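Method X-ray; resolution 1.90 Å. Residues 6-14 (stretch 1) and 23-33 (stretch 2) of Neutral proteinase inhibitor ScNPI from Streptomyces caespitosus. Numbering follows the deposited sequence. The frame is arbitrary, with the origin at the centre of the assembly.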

ATOM      1  N   PRO A   6      -3.550  -8.225 -10.408  1.00 45.45           N
ATOM      2  CA  PRO A   6      -4.291  -7.254  -9.570  1.00 42.29           C
ATOM      3  C   PRO A   6      -3.627  -5.876  -9.499  1.00 41.18           C
ATOM      4  O   PRO A   6      -2.420  -5.754  -9.673  1.00 40.23           O
ATOM      5  N   SER A   7      -4.436  -4.840  -9.254  1.00 36.45           N
ATOM      6  CA  SER A   7      -3.981  -3.457  -9.133  1.00 34.71           C
ATOM      7  C   SER A   7      -4.623  -2.852  -7.906  1.00 38.18           C
ATOM      8  O   SER A   7      -5.814  -2.522  -7.912  1.00 38.13           O
ATOM      9  N   ALA A   8      -3.830  -2.759  -6.833  1.00 34.09           N
ATOM     10  CA  ALA A   8      -4.220  -2.238  -5.526  1.00 32.00           C
ATOM     11  C   ALA A   8      -3.044  -1.468  -4.940  1.00 33.28           C
ATOM     12  O   ALA A   8      -1.952  -2.008  -4.783  1.00 31.25           O
ATOM     13  N   MET A   9      -3.261  -0.189  -4.658  1.00 29.51           N
ATOM     14  CA  MET A   9      -2.200   0.703  -4.221  1.00 29.44           C
ATOM     15  C   MET A   9      -2.590   1.579  -3.060  1.00 31.81           C
ATOM     16  O   MET A   9      -3.766   1.889  -2.860  1.00 32.12           O
ATOM     17  N   VAL A  10      -1.576   2.082  -2.375  1.00 28.23           N
ATOM     18  CA  VAL A  10      -1.719   3.100  -1.343  1.00 28.64           C
ATOM     19  C   VAL A  10      -0.700   4.199  -1.682  1.00 32.29           C
ATOM     20  O   VAL A  10       0.462   3.901  -1.989  1.00 31.29           O
ATOM     21  N   PHE A  11      -1.159   5.450  -1.679  1.00 28.59           N
ATOM     22  CA  PHE A  11      -0.322   6.624  -1.916  1.00 27.64           C
ATOM     23  C   PHE A  11      -0.268   7.476  -0.667  1.00 30.72           C
ATOM     24  O   PHE A  11      -1.296   7.680  -0.038  1.00 30.06           O
ATOM     25  N   THR A  12       0.915   7.949  -0.281  1.00 27.41           N
ATOM     26  CA  THR A  12       1.018   8.812   0.899  1.00 28.44           C
ATOM     27  C   THR A  12       1.891  10.034   0.580  1.00 32.94           C
ATOM     28  O   THR A  12       2.687  10.037  -0.373  1.00 31.88           O
ATOM     29  N   VAL A  13       1.725  11.068   1.396  1.00 30.23           N
ATOM     30  CA  VAL A  13       2.528  12.287   1.347  1.00 29.57           C
ATOM     31  C   VAL A  13       3.068  12.471   2.765  1.00 33.16           C
ATOM     32  O   VAL A  13       2.292  12.545   3.727  1.00 31.49           O
ATOM     33  N   ILE A  14       4.404  12.512   2.877  1.00 29.41           N
ATOM     34  CA  ILE A  14       5.127  12.573   4.132  1.00 30.61           C
ATOM     35  C   ILE A  14       5.859  13.910   4.332  1.00 34.43           C
ATOM     36  O   ILE A  14       6.522  14.409   3.420  1.00 32.42           O
ATOM     37  N   THR A  23       6.188  12.294   9.942  1.00 42.78           N
ATOM     38  CA  THR A  23       4.735  12.432   9.993  1.00 41.11           C
ATOM     39  C   THR A  23       4.124  12.239   8.600  1.00 41.04           C
ATOM     40  O   THR A  23       4.535  12.891   7.634  1.00 39.26           O
ATOM     41  N   VAL A  24       3.116  11.368   8.515  1.00 35.68           N
ATOM     42  CA  VAL A  24       2.382  11.120   7.276  1.00 35.08           C
ATOM     43  C   VAL A  24       1.270  12.155   7.264  1.00 37.99           C
ATOM     44  O   VAL A  24       0.424  12.135   8.148  1.00 37.75           O
ATOM     45  N   LEU A  25       1.297  13.081   6.300  1.00 33.28           N
ATOM     46  CA  LEU A  25       0.309  14.160   6.203  1.00 33.86           C
ATOM     47  C   LEU A  25      -1.042  13.642   5.701  1.00 38.09           C
ATOM     48  O   LEU A  25      -2.081  14.016   6.245  1.00 39.06           O
ATOM     49  N   ARG A  26      -1.035  12.817   4.642  1.00 32.85           N
ATOM     50  CA  ARG A  26      -2.279  12.346   4.049  1.00 32.10           C
ATOM     51  C   ARG A  26      -2.020  11.100   3.225  1.00 32.64           C
ATOM     52  O   ARG A  26      -0.883  10.836   2.836  1.00 30.24           O
ATOM     53  N   ALA A  27      -3.071  10.337   2.975  1.00 30.24           N
ATOM     54  CA  ALA A  27      -2.972   9.101   2.214  1.00 30.66           C
ATOM     55  C   ALA A  27      -4.271   8.739   1.537  1.00 35.47           C
ATOM     56  O   ALA A  27      -5.342   9.103   2.036  1.00 35.73           O
ATOM     57  N   THR A  28      -4.179   7.966   0.419  1.00 30.17           N
ATOM     58  CA  THR A  28      -5.349   7.414  -0.268  1.00 30.92           C
ATOM     59  C   THR A  28      -5.129   5.963  -0.688  1.00 32.93           C
ATOM     60  O   THR A  28      -3.989   5.535  -0.898  1.00 31.22           O
ATOM     61  N   THR A  29      -6.230   5.221  -0.829  1.00 29.85           N
ATOM     62  CA  THR A  29      -6.226   3.860  -1.370  1.00 29.01           C
ATOM     63  C   THR A  29      -6.745   3.934  -2.804  1.00 31.57           C
ATOM     64  O   THR A  29      -7.509   4.848  -3.145  1.00 30.04           O
ATOM     65  N   LEU A  30      -6.370   2.960  -3.616  1.00 28.08           N
ATOM     66  CA  LEU A  30      -6.807   2.870  -5.006  1.00 28.32           C
ATOM     67  C   LEU A  30      -6.793   1.429  -5.490  1.00 33.80           C
ATOM     68  O   LEU A  30      -5.819   0.693  -5.299  1.00 32.50           O
ATOM     69  N   SER A  31      -7.893   1.033  -6.108  1.00 30.90           N
ATOM     70  CA  SER A  31      -8.044  -0.275  -6.704  1.00 33.00           C
ATOM     71  C   SER A  31      -8.478  -0.061  -8.128  1.00 36.21           C
ATOM     72  O   SER A  31      -9.328   0.803  -8.355  1.00 35.50           O
ATOM     73  N   CYS A  32      -7.855  -0.769  -9.088  1.00 35.46           N
ATOM     74  CA  CYS A  32      -8.172  -0.626 -10.519  1.00 37.52           C
ATOM     75  C   CYS A  32      -8.533  -1.975 -11.107  1.00 44.33           C
ATOM     76  O   CYS A  32      -7.672  -2.852 -11.218  1.00 44.58           O
ATOM     77  N   ALA A  33      -9.818  -2.133 -11.482  1.00 43.55           N
ATOM     78  CA  ALA A  33     -10.408  -3.345 -12.088  1.00 44.70           C
ATOM     79  C   ALA A  33     -11.695  -2.941 -12.851  1.00 49.56           C
ATOM     80  O   ALA A  33     -11.662  -1.904 -13.528  1.00 49.53           O
TER

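The two stretches pair as antiparallel strands, their axes 168° apart and 4.7 Å at closest approach; in each extended strand, successive side chains alternate between the two faces of the sheet. Backbone hydrogen bonds set the register: Met 9 N to Leu 30 O is 2.8 Å, and Phe 11 N to Thr 28 O is 2.9 Å. The register shifts by one at a bulge, where Leu 25 is the extra residue; there Val 13 O accepts from Leu 25 N at 2.8 Å and, weakly, from Arg 26 N at 3.5 Å; beyond it, Ile 14 pairs with Val 24.

Apolar packing on one face centres on Phe 11 (m, chi2 -76°). Leu 30 (t, p) meets the ring at its edge, with Phe 11 CE2 to Leu 30 CD2 at 3.9 Å. Met 9 shares this face, but its m, m, m chain leads away from the opposing strand. Val 13 (t) places CG1 4.3 Å from Leu 25 CD1, a contact made at the bulge. On the other face, Thr 12 CG2 lies 3.8 Å from Ala 27 CB, while Ile 14 (m, t) sets CG1 4.2 Å from Val 24 CG2.

Polar groups also pack against carbon. Arg 26 starts p and then extends t, t, which brings its end nearer the partner strand; Val 13 CG1 sits over one guanidinium face, 3.8 Å from Arg 26 NH2. Thr 28 (p) places OG1 at the Phe 11 ring edge, 3.9 Å from Phe 11 CD2, where this buried hydroxyl has no polar partner in the model.

Water mediates polar contact at the Ser 7 end. The CA-to-CB bond of Ser 7 (m) points toward the other strand, its CB 3.9 Å from Cys 32 CB. Water 1 accepts from Ser 7 N (2.7 Å from the water O) and donates to Cys 32 O (3.2 Å). Water 3 joins Ser 7 OG (3.1 Å from its O) to the same Cys 32 O (3.0 Å). Cys 32 is also covalently bonded elsewhere in the structure.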

ATOM      1  CB  PRO A   6      -4.316  -7.909  -8.176  1.00 44.55           C
ATOM      2  CG  PRO A   6      -3.818  -9.282  -8.360  1.00 50.36           C
ATOM      3  CD  PRO A   6      -2.993  -9.321  -9.592  1.00 46.92           C
ATOM      4  CB  SER A   7      -4.304  -2.661 -10.396  1.00 35.76           C
ATOM      5  OG  SER A   7      -3.548  -3.133 -11.497  1.00 39.11           O
ATOM      6  CB  ALA A   8      -4.649  -3.383  -4.607  1.00 33.12           C
ATOM      7  CB  MET A   9      -1.824   1.652  -5.401  1.00 31.72           C
ATOM      8  CG  MET A   9      -1.281   0.945  -6.670  1.00 36.66           C
ATOM      9  SD  MET A   9       0.361   0.233  -6.406  1.00 41.42           S
ATOM     10  CE  MET A   9       1.317   1.732  -6.177  1.00 37.41           C
ATOM     11  CB  VAL A  10      -1.602   2.583   0.121  1.00 33.05           C
ATOM     12  CG1 VAL A  10      -0.287   1.849   0.345  1.00 34.18           C
ATOM     13  CG2 VAL A  10      -1.729   3.742   1.123  1.00 32.78           C
ATOM     14  CB  PHE A  11      -0.856   7.456  -3.093  1.00 28.92           C
ATOM     15  CG  PHE A  11      -1.017   6.631  -4.346  1.00 30.34           C
ATOM     16  CD1 PHE A  11       0.090   6.274  -5.107  1.00 31.09           C
ATOM     17  CD2 PHE A  11      -2.271   6.169  -4.738  1.00 32.07           C
ATOM     18  CE1 PHE A  11      -0.051   5.464  -6.235  1.00 32.30           C
ATOM     19  CE2 PHE A  11      -2.416   5.367  -5.874  1.00 33.53           C
ATOM     20  CZ  PHE A  11      -1.307   5.046  -6.629  1.00 32.19           C
ATOM     21  CB  THR A  12       1.531   8.092   2.177  1.00 34.37           C
ATOM     22  OG1 THR A  12       2.955   8.118   2.255  1.00 30.99           O
ATOM     23  CG2 THR A  12       0.957   6.675   2.383  1.00 29.26           C
ATOM     24  CB  VAL A  13       1.745  13.511   0.813  1.00 32.50           C
ATOM     25  CG1 VAL A  13       2.612  14.757   0.828  1.00 32.50           C
ATOM     26  CG2 VAL A  13       1.191  13.259  -0.580  1.00 31.31           C
ATOM     27  CB  ILE A  14       6.131  11.374   4.174  1.00 34.13           C
ATOM     28  CG1 ILE A  14       5.395  10.024   4.035  1.00 34.58           C
ATOM     29  CG2 ILE A  14       6.985  11.409   5.441  1.00 36.19           C
ATOM     30  CD1 ILE A  14       6.361   8.792   3.792  1.00 41.80           C
ATOM     31  CB  THR A  23       4.390  13.819  10.568  1.00 50.57           C
ATOM     32  OG1 THR A  23       4.884  13.882  11.908  1.00 55.49           O
ATOM     33  CG2 THR A  23       2.891  14.125  10.547  1.00 48.80           C
ATOM     34  CB  VAL A  24       1.868   9.655   7.178  1.00 39.26           C
ATOM     35  CG1 VAL A  24       1.062   9.429   5.898  1.00 37.92           C
ATOM     36  CG2 VAL A  24       3.024   8.655   7.276  1.00 39.67           C
ATOM     37  CB  LEU A  25       0.833  15.293   5.267  1.00 33.12           C
ATOM     38  CG  LEU A  25       2.157  15.997   5.687  1.00 37.77           C
ATOM     39  CD1 LEU A  25       2.652  16.950   4.579  1.00 37.07           C
ATOM     40  CD2 LEU A  25       1.990  16.770   7.001  1.00 42.16           C
ATOM     41  CB  ARG A  26      -2.953  13.466   3.193  1.00 32.43           C
ATOM     42  CG  ARG A  26      -2.113  14.001   2.039  1.00 35.46           C
ATOM     43  CD  ARG A  26      -2.730  15.267   1.457  1.00 43.51           C
ATOM     44  NE  ARG A  26      -1.937  15.766   0.337  1.00 39.24           N
ATOM     45  CZ  ARG A  26      -0.882  16.560   0.462  1.00 42.17           C
ATOM     46  NH1 ARG A  26      -0.494  16.976   1.664  1.00 34.57           N
ATOM     47  NH2 ARG A  26      -0.203  16.943  -0.607  1.00 34.43           N
ATOM     48  CB  ALA A  27      -2.561   7.957   3.139  1.00 31.18           C
ATOM     49  CB  THR A  28      -5.757   8.217  -1.517  1.00 40.03           C
ATOM     50  OG1 THR A  28      -4.655   8.290  -2.416  1.00 37.40           O
ATOM     51  CG2 THR A  28      -6.312   9.599  -1.194  1.00 40.78           C
ATOM     52  CB  THR A  29      -7.085   2.891  -0.561  1.00 33.36           C
ATOM     53  OG1 THR A  29      -8.443   3.349  -0.622  1.00 34.64           O
ATOM     54  CG2 THR A  29      -6.582   2.682   0.886  1.00 30.93           C
ATOM     55  CB  LEU A  30      -5.930   3.735  -5.921  1.00 27.99           C
ATOM     56  CG  LEU A  30      -6.377   3.799  -7.394  1.00 31.85           C
ATOM     57  CD1 LEU A  30      -7.657   4.589  -7.546  1.00 31.79           C
ATOM     58  CD2 LEU A  30      -5.295   4.399  -8.274  1.00 33.51           C
ATOM     59  CB  SER A  31      -9.053  -1.114  -5.929  1.00 35.98           C
ATOM     60  OG  SER A  31      -9.286  -2.325  -6.625  1.00 49.74           O
ATOM     61  CB  CYS A  32      -7.023   0.028 -11.291  1.00 37.78           C
ATOM     62  SG  CYS A  32      -6.349   1.516 -10.503  1.00 40.10           S
ATOM     63  CB  ALA A  33     -10.695  -4.382 -10.998  1.00 45.47           C
TER
HETATM   64  O   HOH W   1      -7.102  -5.314  -9.269  1.00 40.23           O
HETATM   65  O   HOH W   2      -8.286  -4.858  -7.385  1.00 53.20           O
HETATM   66  O   HOH W   3      -5.918  -4.682 -12.841  1.00 59.34           O